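Local coordinates for GTP-binding protein (Pyrococcus horikoshii, PDB 1WXQ), which is of uncertain biological role but probably binds GTP as a member of the Obg-like GTPases and may hydrolyse nucleotide, at residues E184-K188 with L189-E193; L204-A207 with S208-R212. One frame throughout, in Å; residues are numbered along the deposited sequence.

Interaction 1 of 2, residues E184-K188 with L189-E193; sequences EAMHK and LNLPE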
# COMPACT_ATOMS: atom_id res chain seq x y z
N GLU A 184 12.58 15.29 -4.46
CA GLU A 184 11.31 15.97 -4.30
C GLU A 184 11.12 16.57 -2.93
O GLU A 184 10.69 17.72 -2.81
CB GLU A 184 10.14 15.02 -4.56
CG GLU A 184 10.12 14.41 -5.94
CD GLU A 184 9.00 13.41 -6.09
OE1 GLU A 184 8.73 12.70 -5.09
OE2 GLU A 184 8.40 13.31 -7.19
N ALA A 185 11.40 15.80 -1.90
CA ALA A 185 11.23 16.27 -0.54
C ALA A 185 12.02 17.55 -0.35
O ALA A 185 11.50 18.58 0.09
CB ALA A 185 11.68 15.21 0.44
N MSE A 186 13.30 17.49 -0.72
CA MSE A 186 14.17 18.65 -0.60
C MSE A 186 13.60 19.82 -1.38
O MSE A 186 13.51 20.95 -0.86
CB MSE A 186 15.55 18.32 -1.13
CG MSE A 186 16.34 17.39 -0.27
SE MSE A 186 18.11 17.20 -0.99
CE MSE A 186 18.46 19.06 -1.39
N HIS A 187 13.25 19.55 -2.63
CA HIS A 187 12.70 20.56 -3.52
C HIS A 187 11.48 21.21 -2.90
O HIS A 187 11.33 22.43 -2.93
CB HIS A 187 12.36 19.91 -4.87
CG HIS A 187 11.71 20.84 -5.86
ND1 HIS A 187 10.37 21.15 -5.82
CD2 HIS A 187 12.23 21.54 -6.90
CE1 HIS A 187 10.09 22.00 -6.80
NE2 HIS A 187 11.20 22.25 -7.47
N LYS A 188 10.63 20.38 -2.31
CA LYS A 188 9.40 20.84 -1.69
C LYS A 188 9.57 21.72 -0.46
O LYS A 188 8.71 22.53 -0.15
CB LYS A 188 8.55 19.63 -1.33
CG LYS A 188 7.17 19.96 -0.80
CD LYS A 188 6.42 18.69 -0.48
CE LYS A 188 5.11 18.99 0.23
NZ LYS A 188 4.29 17.76 0.39
N LEU A 189 10.68 21.54 0.26
CA LEU A 189 10.93 22.32 1.47
C LEU A 189 12.11 23.27 1.28
O LEU A 189 12.77 23.59 2.28
CB LEU A 189 11.23 21.37 2.64
CG LEU A 189 10.20 20.29 2.99
CD1 LEU A 189 10.79 19.34 4.01
CD2 LEU A 189 8.93 20.95 3.53
N ASN A 190 12.33 23.70 0.04
CA ASN A 190 13.41 24.64 -0.27
C ASN A 190 14.68 24.33 0.51
O ASN A 190 15.28 25.20 1.12
CB ASN A 190 12.96 26.05 0.10
CG ASN A 190 11.94 26.55 -0.89
OD1 ASN A 190 12.01 26.31 -2.08
ND2 ASN A 190 11.00 27.36 -0.35
N LEU A 191 15.08 23.05 0.53
CA LEU A 191 16.34 22.77 1.19
C LEU A 191 17.53 22.90 0.23
O LEU A 191 17.38 22.87 -0.98
CB LEU A 191 16.28 21.35 1.76
CG LEU A 191 15.20 21.20 2.83
CD1 LEU A 191 14.78 19.74 3.03
CD2 LEU A 191 15.63 21.72 4.20
N PRO A 192 18.72 23.16 0.82
CA PRO A 192 19.93 23.43 0.07
C PRO A 192 20.69 22.15 -0.27
O PRO A 192 20.62 21.15 0.43
CB PRO A 192 20.81 24.28 0.98
CG PRO A 192 20.43 23.96 2.43
CD PRO A 192 19.00 23.25 2.25
N GLU A 193 21.45 22.26 -1.36
CA GLU A 193 22.30 21.16 -1.81
C GLU A 193 23.48 21.00 -0.86
O GLU A 193 24.08 19.92 -0.78
CB GLU A 193 22.79 21.44 -3.23
CG GLU A 193 21.66 21.55 -4.24
CD GLU A 193 22.10 22.19 -5.54
OE1 GLU A 193 22.55 23.37 -5.50
OE2 GLU A 193 22.01 21.53 -6.60
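With chi1 at -71°, M186 sets CG beside its own backbone N, and a bend at chi3 (44°) then swings the selenomethionine methyl round to the chain beyond the helix. There CE lies 3.5 Å from O of P192, a carbonyl that also accepts a hydrogen bond from NE1 of W198. L191 meets M186 closer to the backbone, with its CB directed toward the helix and 4.3 Å from M186 CB. One branch of L191 completes this apolar patch, CD1 packing against CA of M186 at 3.8 Å. L189 lies on the same side of the chain, its CG resting 3.6 Å from the carbonyl oxygen of A185.

Backbone bonds fix the path that makes these approaches possible. The amide of L191 bonds back to O of M186 at 3.0 Å and is almost straight (175°), whereas N190 N reaches O of H187 only weakly, at 3.4 Å. The N-H of L189 makes two weak bonds, to O of A185 and O of M186, as the helical spiral runs out. N190 takes a positive phi, reversing the chain and bringing L191 back against the last turn: this is the C-prime residue of a Schellman motif, which here ends helix 179-188.

Interaction 2 of 2, residues L204-A207 with S208-R212; sequences LAFA and SEIRR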
# COMPACT_ATOMS: atom_id res chain seq x y z
N LEU A 204 14.08 17.27 10.86
CA LEU A 204 12.82 16.71 11.32
C LEU A 204 11.74 16.91 10.25
O LEU A 204 10.97 15.99 9.91
CB LEU A 204 12.42 17.37 12.64
CG LEU A 204 11.07 16.95 13.19
CD1 LEU A 204 10.99 15.45 13.23
CD2 LEU A 204 10.88 17.54 14.59
N ALA A 205 11.70 18.12 9.69
CA ALA A 205 10.72 18.44 8.66
C ALA A 205 10.96 17.56 7.44
O ALA A 205 10.03 17.07 6.81
CB ALA A 205 10.83 19.90 8.26
N PHE A 206 12.23 17.36 7.10
CA PHE A 206 12.55 16.53 5.96
C PHE A 206 12.17 15.09 6.28
O PHE A 206 11.67 14.37 5.43
CB PHE A 206 14.03 16.62 5.60
CG PHE A 206 14.47 15.60 4.59
CD1 PHE A 206 15.07 14.41 5.00
CD2 PHE A 206 14.26 15.81 3.23
CE1 PHE A 206 15.44 13.44 4.07
CE2 PHE A 206 14.63 14.84 2.30
CZ PHE A 206 15.23 13.65 2.72
N ALA A 207 12.40 14.68 7.53
CA ALA A 207 12.06 13.32 7.94
C ALA A 207 10.56 13.07 7.78
O ALA A 207 10.15 12.06 7.21
CB ALA A 207 12.47 13.08 9.41
N SER A 208 9.75 14.00 8.28
CA SER A 208 8.30 13.87 8.20
C SER A 208 7.85 13.77 6.75
O SER A 208 6.98 12.97 6.41
CB SER A 208 7.61 15.07 8.89
OG SER A 208 7.80 15.05 10.30
N GLU A 209 8.47 14.57 5.88
CA GLU A 209 8.09 14.55 4.49
C GLU A 209 8.41 13.20 3.86
O GLU A 209 7.71 12.75 2.97
CB GLU A 209 8.81 15.67 3.73
CG GLU A 209 8.35 15.81 2.28
CD GLU A 209 6.84 15.72 2.11
OE1 GLU A 209 6.09 16.38 2.88
OE2 GLU A 209 6.40 14.99 1.20
N ILE A 210 9.47 12.56 4.34
CA ILE A 210 9.87 11.26 3.81
C ILE A 210 8.88 10.19 4.24
O ILE A 210 8.52 9.32 3.44
CB ILE A 210 11.29 10.88 4.30
CG1 ILE A 210 12.33 11.71 3.56
CG2 ILE A 210 11.55 9.42 4.06
CD1 ILE A 210 12.28 11.51 2.05
N ARG A 211 8.45 10.27 5.50
CA ARG A 211 7.50 9.32 6.04
C ARG A 211 6.22 9.37 5.23
O ARG A 211 5.71 8.35 4.79
CB ARG A 211 7.19 9.65 7.51
CG ARG A 211 6.16 8.75 8.17
CD ARG A 211 4.75 9.31 8.07
NE ARG A 211 4.67 10.61 8.73
CZ ARG A 211 3.56 11.34 8.85
NH1 ARG A 211 2.41 10.92 8.34
NH2 ARG A 211 3.61 12.52 9.47
N ARG A 212 5.71 10.58 5.03
CA ARG A 212 4.47 10.81 4.30
C ARG A 212 4.46 10.13 2.94
O ARG A 212 3.42 9.65 2.48
CB ARG A 212 4.25 12.31 4.11
CG ARG A 212 3.05 12.90 4.87
CD ARG A 212 2.79 14.29 4.31
NE ARG A 212 3.10 14.26 2.88
CZ ARG A 212 3.30 15.33 2.12
NH1 ARG A 212 3.22 16.56 2.63
NH2 ARG A 212 3.61 15.16 0.83
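F206 and I210, one helical turn apart, form the apolar part of this contact. With chi1 at 170°, F206 holds its ring beside its own carbonyl, on the I210 side, and I210 CG1 sits over one face, displaced toward the rim. This is a CH-pi contact, with CG1 of I210 3.9 Å from the centroid of the F206 ring and 25° off its normal. CD1 of I210, on the same side of the ring plane, lies out past the rim, 3.7 Å from CZ of F206. Other neighbours finish the packing: W198 meets the F206 ring edge-to-face, and A185 and M186 of helix 179-188 touch it too.

The backbone bonds are those of a regular alpha-helix, each amide reaching the carbonyl four residues earlier: S208 N to L204 O at 2.8 Å, then E209 to A205, I210 to F206 and R211 to A207. This ladder runs through the middle of helix 200-214 and sets the spacing at which side chains one turn apart meet. The amide of I210 adds a weak second bond to O of A207.

Two polar side chains reach across to a neighbouring helix. S208 OG hydrogen-bonds D139 of helix 127-147, and R211, bent at chi2 and chi3, forms salt bridges to D139 and E135, so that one face of the helix is tied to that longer helix. Between E209 and R212 the pairing is electrostatic and not a directed hydrogen bond: NH2 of R212 lies 2.8 Å from OE2 of E209, but the carboxylate oxygen sits off the flat of the guanidinium.

Followed from the N terminus, the chain completes interaction 1 before it begins interaction 2; the two lie in series, neither nesting nor crossing. Each is local and closes no long loop: interaction 1 turns the chain out of helix 179-188, and interaction 2 belongs to a run of turns within helix 200-214. Their centres are 11 Å apart, and the two touch directly. A185 CB packs 3.5 Å from CE2 of F206, while L189 CD1 approaches the A205 carbonyl. Between the two helices, K188 NZ makes a long, weak ion pair with E209 and comes close to the like-charged NH2 of R212, a proximity the carboxylate may offset. Helix 200-214 thus joins helix 179-188 to helix 127-147.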